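Side-chain contact in protein (alpha-amylase/trypsin inhibitor rati) (Eleusine coracana, PDB 1B1U), which inhibits both trypsin and alpha-amylase and may protect ragi seeds against hydrolytic enzymes of their own and of outside origin: residues E58-R61 / I62-G66. Sequence-based numbering, arbitrary orientation.
Sequences EAVR and ILMDG
Arg61 reaches forward to the carbonyl of Gly66 at the C-terminal end of helix 53-64, part of the helical, disulfide-bonded fold of the cereal trypsin/alpha-amylase inhibitor family, while holding Glu58 one turn back. Its chain leaves with CG anti to the backbone N (chi1 -169°) and bends at chi3, which lays the guanidinium along the helix flank. Arg61 NH2 gives a bond of 3.2 Å to Gly66 O, tilted somewhat from the guanidinium plane; NH1 adds a weak one to the same oxygen. Side-on, Arg61 NE points at Glu58 OE1 and its NH2 at Glu58 OE2, the latter a salt bridge of 2.9 Å, both on the syn side of the carboxylate. With an alanine in place of Arg61, Glu58 would probably lose its charge partner and Gly66 O the side-chain donors that tie the turn to the helix. Ile62 CG1 slips beside this pair, 3.4 Å from Glu58 OE2, and Ile62 also touches Val67 of the strand that follows. Round on the buried flank, Val60 and Met64 both pack on Leu117. Gly66 leaves the helix with positive phi, just after Asp65 N closes a bond of 2.8 Å to Arg61 O. The Met64 chain, bent at chi3, brings CE within a tight 3.3 Å of Val60 CG1.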
loop_
_atom_site.group_PDB
_atom_site.type_symbol
_atom_site.label_atom_id
_atom_site.label_comp_id
_atom_site.label_asym_id
_atom_site.label_seq_id
_atom_site.Cartn_x
_atom_site.Cartn_y
_atom_site.Cartn_z
ATOM N N GLU A 58 -7.701 0.501 3.437
ATOM C CA GLU A 58 -7.388 1.758 4.125
ATOM C C GLU A 58 -5.885 1.928 4.193
ATOM O O GLU A 58 -5.366 3.016 3.962
ATOM C CB GLU A 58 -7.988 1.752 5.545
ATOM C CG GLU A 58 -7.631 2.953 6.443
ATOM C CD GLU A 58 -7.844 4.299 5.772
ATOM O OE1 GLU A 58 -8.745 4.428 4.923
ATOM O OE2 GLU A 58 -7.104 5.243 6.102
ATOM N N ALA A 59 -5.197 0.833 4.508
ATOM C CA ALA A 59 -3.740 0.793 4.606
ATOM C C ALA A 59 -3.076 1.168 3.282
ATOM O O ALA A 59 -1.983 1.752 3.262
ATOM C CB ALA A 59 -3.288 -0.602 5.027
ATOM N N VAL A 60 -3.726 0.817 2.176
ATOM C CA VAL A 60 -3.199 1.132 0.853
ATOM C C VAL A 60 -3.398 2.624 0.591
ATOM O O VAL A 60 -2.488 3.292 0.114
ATOM C CB VAL A 60 -3.894 0.284 -0.254
ATOM C CG1 VAL A 60 -3.520 0.801 -1.646
ATOM C CG2 VAL A 60 -3.459 -1.166 -0.123
ATOM N N ARG A 61 -4.580 3.139 0.918
ATOM C CA ARG A 61 -4.866 4.565 0.741
ATOM C C ARG A 61 -3.856 5.386 1.528
ATOM O O ARG A 61 -3.379 6.423 1.061
ATOM C CB ARG A 61 -6.280 4.900 1.231
ATOM C CG ARG A 61 -6.769 6.295 0.845
ATOM C CD ARG A 61 -7.869 6.790 1.796
ATOM N NE ARG A 61 -7.415 6.811 3.181
ATOM C CZ ARG A 61 -6.572 7.719 3.655
ATOM N NH1 ARG A 61 -6.112 8.662 2.856
ATOM N NH2 ARG A 61 -6.161 7.673 4.911
ATOM N N ILE A 62 -3.518 4.916 2.724
ATOM C CA ILE A 62 -2.560 5.632 3.559
ATOM C C ILE A 62 -1.190 5.643 2.892
ATOM O O ILE A 62 -0.422 6.597 3.041
ATOM C CB ILE A 62 -2.404 4.982 4.965
ATOM C CG1 ILE A 62 -3.762 4.841 5.659
ATOM C CG2 ILE A 62 -1.470 5.823 5.811
ATOM C CD1 ILE A 62 -3.682 4.150 7.039
ATOM N N LEU A 63 -0.876 4.564 2.174
ATOM C CA LEU A 63 0.406 4.453 1.480
ATOM C C LEU A 63 0.481 5.544 0.429
ATOM O O LEU A 63 1.498 6.219 0.280
ATOM C CB LEU A 63 0.534 3.084 0.799
ATOM C CG LEU A 63 1.695 2.827 -0.172
ATOM C CD1 LEU A 63 3.055 3.019 0.522
ATOM C CD2 LEU A 63 1.554 1.410 -0.722
ATOM N N MET A 64 -0.608 5.707 -0.304
ATOM C CA MET A 64 -0.655 6.709 -1.347
ATOM C C MET A 64 -0.725 8.137 -0.812
ATOM O O MET A 64 0.221 8.914 -0.922
ATOM C CB MET A 64 -1.868 6.459 -2.238
ATOM C CG MET A 64 -2.166 4.992 -2.508
ATOM S SD MET A 64 -3.614 4.795 -3.532
ATOM C CE MET A 64 -4.567 3.749 -2.568
ATOM N N ASP A 65 -1.854 8.443 -0.187
ATOM C CA ASP A 65 -2.156 9.770 0.325
ATOM C C ASP A 65 -1.755 10.181 1.736
ATOM O O ASP A 65 -1.512 11.357 1.986
ATOM C CB ASP A 65 -3.644 9.997 0.107
ATOM C CG ASP A 65 -4.071 9.583 -1.284
ATOM O OD1 ASP A 65 -3.185 9.559 -2.161
ATOM O OD2 ASP A 65 -5.263 9.281 -1.510
ATOM N N GLY A 66 -1.714 9.246 2.669
ATOM C CA GLY A 66 -1.297 9.620 4.008
ATOM C C GLY A 66 -2.346 9.697 5.096
ATOM O O GLY A 66 -3.545 9.489 4.883
#